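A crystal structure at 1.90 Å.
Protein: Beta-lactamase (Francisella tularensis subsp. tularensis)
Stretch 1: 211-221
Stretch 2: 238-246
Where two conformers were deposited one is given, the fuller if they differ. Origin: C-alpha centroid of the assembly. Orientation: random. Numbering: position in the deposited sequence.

Stretch 1, residues 211-221: TGANRIAFSMP
Stretch 2 (238-246) ATNDVAIIW

In this beta-lactamase a loop segment with one turn, 211-221, lies against a strand, 239-246; the contact buries 397 Å² summed over both sides, and the CA atoms come nearest at Arg-215 and Asp-241 (6.6 Å) and at Met-220 and Ile-245 (8.8 Å), so the two stretches advance in the same general direction. The strand turns the side chains of Thr-239, Asp-241, Ala-243 and Ile-245 toward stretch 1, while Asn-240 and Val-242 point away. After Thr-211, a type I turn runs from Gly-212 to Arg-215, closed by Arg-215 N to Gly-212 O at 3.0 Å. Gly-212 O also accepts from a water, 2.8 Å from that oxygen, which donates again to Asp-241 OD2 (2.8 Å) and accepts from Ala-217 N (2.9 Å), so one molecule links the Gly-212 carbonyl and the Ala-217 amide to the carboxylate. Arg-215 (phi/psi -118/-121) points toward the strand with an extended side chain (chi1 m, chi2 and chi3 t). Its NH1 donates to Asn-240 O at 2.9 Å (146°), near the guanidinium plane, while the methyl CG2 of Thr-239 (chi1 m) covers one face, 3.4 Å from Arg-215 CZ. Ile-216 then enters helical phi/psi (-57/-46), continued through Phe-218, and its N donates to Asp-241 OD2 at 2.9 Å (157°), the negative carboxylate being a strong acceptor. Asp-241 takes chi1 t (-165°), chi2 12°, and this same oxygen receives both the amide and the water. The Ile-216 side chain (chi1 m, chi2 t) packs its hydrocarbon surface on apolar neighbours that need no polar partners: CD1 meets Ala-243 CB at 3.7 Å, and CG2 lies 4.2 Å from Ile-245 CD1. Ser-219 N bonds to Ile-216 O at 3.0 Å, and Met-220 N to Ala-217 O at 3.3 Å, curling the chain before Met-220 extends (-75/143). Selenomethionine Met-220 (chi1 -78°, chi2 -40°, chi3 97°) joins this apolar cluster, placing SE 3.8 Å from Ile-245 CD1 (Ile-245 chi1 m, chi2 t), so this methyl touches both Met-220 and Ile-216. Pro-221 (-55/144) makes no contact with the strand.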

# COMPACT_ATOMS: atom_id res chain seq x y z
N THR A 211 -9.15 0.86 -6.23
CA THR A 211 -8.75 -0.53 -6.53
C THR A 211 -9.04 -1.56 -5.44
O THR A 211 -8.98 -2.75 -5.70
CB THR A 211 -7.26 -0.65 -6.88
OG1 THR A 211 -6.48 -0.29 -5.73
CG2 THR A 211 -6.91 0.26 -8.07
N GLY A 212 -9.35 -1.10 -4.23
CA GLY A 212 -9.60 -2.01 -3.13
C GLY A 212 -11.06 -2.26 -2.78
O GLY A 212 -11.37 -2.72 -1.68
N ALA A 213 -11.98 -1.98 -3.70
CA ALA A 213 -13.39 -2.19 -3.41
C ALA A 213 -13.72 -3.62 -2.97
O ALA A 213 -14.66 -3.85 -2.22
CB ALA A 213 -14.27 -1.78 -4.61
N ASN A 214 -12.95 -4.59 -3.46
CA ASN A 214 -13.24 -5.99 -3.16
C ASN A 214 -12.27 -6.59 -2.14
O ASN A 214 -12.13 -7.81 -2.04
CB ASN A 214 -13.26 -6.82 -4.44
CG ASN A 214 -14.50 -6.55 -5.28
OD1 ASN A 214 -15.62 -6.84 -4.86
ND2 ASN A 214 -14.30 -5.98 -6.46
N ARG A 215 -11.61 -5.71 -1.40
CA ARG A 215 -10.68 -6.17 -0.37
C ARG A 215 -11.15 -5.71 1.00
O ARG A 215 -12.25 -6.05 1.40
CB ARG A 215 -9.25 -5.80 -0.74
CG ARG A 215 -8.86 -6.52 -2.04
CD ARG A 215 -7.44 -6.24 -2.52
NE ARG A 215 -7.25 -6.84 -3.83
CZ ARG A 215 -6.08 -6.99 -4.44
NH1 ARG A 215 -4.94 -6.58 -3.86
NH2 ARG A 215 -6.04 -7.56 -5.63
N ILE A 216 -10.35 -4.94 1.73
CA ILE A 216 -10.78 -4.55 3.08
C ILE A 216 -12.13 -3.84 3.09
O ILE A 216 -13.00 -4.13 3.93
CB ILE A 216 -9.72 -3.66 3.76
CG1 ILE A 216 -8.48 -4.50 4.11
CG2 ILE A 216 -10.29 -3.00 4.99
CD1 ILE A 216 -7.26 -3.69 4.56
N ALA A 217 -12.29 -2.89 2.18
CA ALA A 217 -13.51 -2.08 2.12
C ALA A 217 -14.76 -2.93 2.03
O ALA A 217 -15.82 -2.57 2.56
CB ALA A 217 -13.44 -1.09 0.94
N PHE A 218 -14.65 -4.06 1.33
CA PHE A 218 -15.76 -4.97 1.10
C PHE A 218 -16.42 -5.43 2.41
O PHE A 218 -17.59 -5.81 2.43
CB PHE A 218 -15.24 -6.17 0.32
CG PHE A 218 -16.30 -7.16 -0.09
CD1 PHE A 218 -16.65 -8.21 0.75
CD2 PHE A 218 -16.91 -7.07 -1.33
CE1 PHE A 218 -17.61 -9.13 0.37
CE2 PHE A 218 -17.87 -7.99 -1.71
CZ PHE A 218 -18.22 -9.02 -0.86
N SER A 219 -15.66 -5.41 3.50
CA SER A 219 -16.12 -5.99 4.75
C SER A 219 -16.30 -4.98 5.87
O SER A 219 -16.72 -5.35 6.97
CB SER A 219 -15.16 -7.09 5.20
OG SER A 219 -15.11 -8.13 4.24
N MSE A 220 -15.97 -3.72 5.61
CA MSE A 220 -16.13 -2.66 6.60
C MSE A 220 -17.61 -2.30 6.70
O MSE A 220 -18.34 -2.31 5.71
CB MSE A 220 -15.30 -1.41 6.20
CG MSE A 220 -13.75 -1.46 6.48
SE MSE A 220 -13.34 -2.30 8.15
CE MSE A 220 -12.95 -4.10 7.49
N PRO A 221 -18.08 -1.98 7.92
CA PRO A 221 -19.42 -1.40 8.00
C PRO A 221 -19.50 -0.17 7.11
O PRO A 221 -18.53 0.57 6.98
CB PRO A 221 -19.54 -0.99 9.47
CG PRO A 221 -18.59 -1.90 10.18
CD PRO A 221 -17.43 -2.07 9.24
N ALA A 238 0.09 -13.41 -4.49
CA ALA A 238 0.32 -12.26 -3.61
C ALA A 238 -0.77 -11.22 -3.78
O ALA A 238 -0.95 -10.64 -4.86
CB ALA A 238 1.70 -11.63 -3.85
N THR A 239 -1.51 -10.99 -2.70
CA THR A 239 -2.67 -10.10 -2.73
C THR A 239 -2.67 -9.29 -1.45
O THR A 239 -2.74 -9.86 -0.36
CB THR A 239 -3.98 -10.94 -2.80
OG1 THR A 239 -3.83 -12.02 -3.74
CG2 THR A 239 -5.16 -10.07 -3.21
N ASN A 240 -2.55 -7.96 -1.56
CA ASN A 240 -2.39 -7.12 -0.36
C ASN A 240 -3.40 -5.99 -0.32
O ASN A 240 -3.89 -5.53 -1.35
CB ASN A 240 -0.99 -6.47 -0.29
CG ASN A 240 0.15 -7.47 -0.34
OD1 ASN A 240 0.02 -8.62 0.06
ND2 ASN A 240 1.30 -7.01 -0.80
N ASP A 241 -3.71 -5.53 0.89
CA ASP A 241 -4.46 -4.29 1.03
C ASP A 241 -4.01 -3.65 2.34
O ASP A 241 -4.01 -4.31 3.37
CB ASP A 241 -5.98 -4.56 1.02
CG ASP A 241 -6.80 -3.29 0.81
OD1 ASP A 241 -6.23 -2.24 0.44
OD2 ASP A 241 -8.03 -3.35 0.98
N VAL A 242 -3.60 -2.38 2.29
CA VAL A 242 -3.19 -1.68 3.51
C VAL A 242 -4.00 -0.40 3.61
O VAL A 242 -4.06 0.40 2.66
CB VAL A 242 -1.68 -1.37 3.52
CG1 VAL A 242 -1.27 -0.69 4.84
CG2 VAL A 242 -0.87 -2.65 3.31
N ALA A 243 -4.62 -0.19 4.77
CA ALA A 243 -5.70 0.77 4.86
C ALA A 243 -5.61 1.64 6.09
O ALA A 243 -5.00 1.26 7.09
CB ALA A 243 -7.02 0.03 4.87
N ILE A 244 -6.20 2.83 5.99
CA ILE A 244 -6.54 3.60 7.17
C ILE A 244 -8.04 3.60 7.27
O ILE A 244 -8.74 3.78 6.27
CB ILE A 244 -6.08 5.06 7.09
CG1 ILE A 244 -4.57 5.15 6.93
CG2 ILE A 244 -6.53 5.79 8.35
CD1 ILE A 244 -3.80 4.60 8.06
N ILE A 245 -8.55 3.41 8.48
CA ILE A 245 -9.99 3.27 8.69
C ILE A 245 -10.40 4.19 9.81
O ILE A 245 -9.69 4.29 10.82
CB ILE A 245 -10.34 1.83 9.11
CG1 ILE A 245 -9.84 0.85 8.04
CG2 ILE A 245 -11.83 1.70 9.37
CD1 ILE A 245 -9.96 -0.62 8.44
N TRP A 246 -11.52 4.89 9.62
CA TRP A 246 -12.11 5.75 10.64
C TRP A 246 -13.41 5.12 11.08
O TRP A 246 -14.44 5.31 10.43
CB TRP A 246 -12.42 7.13 10.06
CG TRP A 246 -11.21 7.98 9.75
CD1 TRP A 246 -10.70 8.99 10.52
CD2 TRP A 246 -10.38 7.89 8.59
NE1 TRP A 246 -9.59 9.53 9.90
CE2 TRP A 246 -9.37 8.87 8.71
CE3 TRP A 246 -10.37 7.08 7.45
CZ2 TRP A 246 -8.39 9.06 7.75
CZ3 TRP A 246 -9.40 7.26 6.50
CH2 TRP A 246 -8.42 8.25 6.65
O HOH W 1 -10.20 -1.64 0.61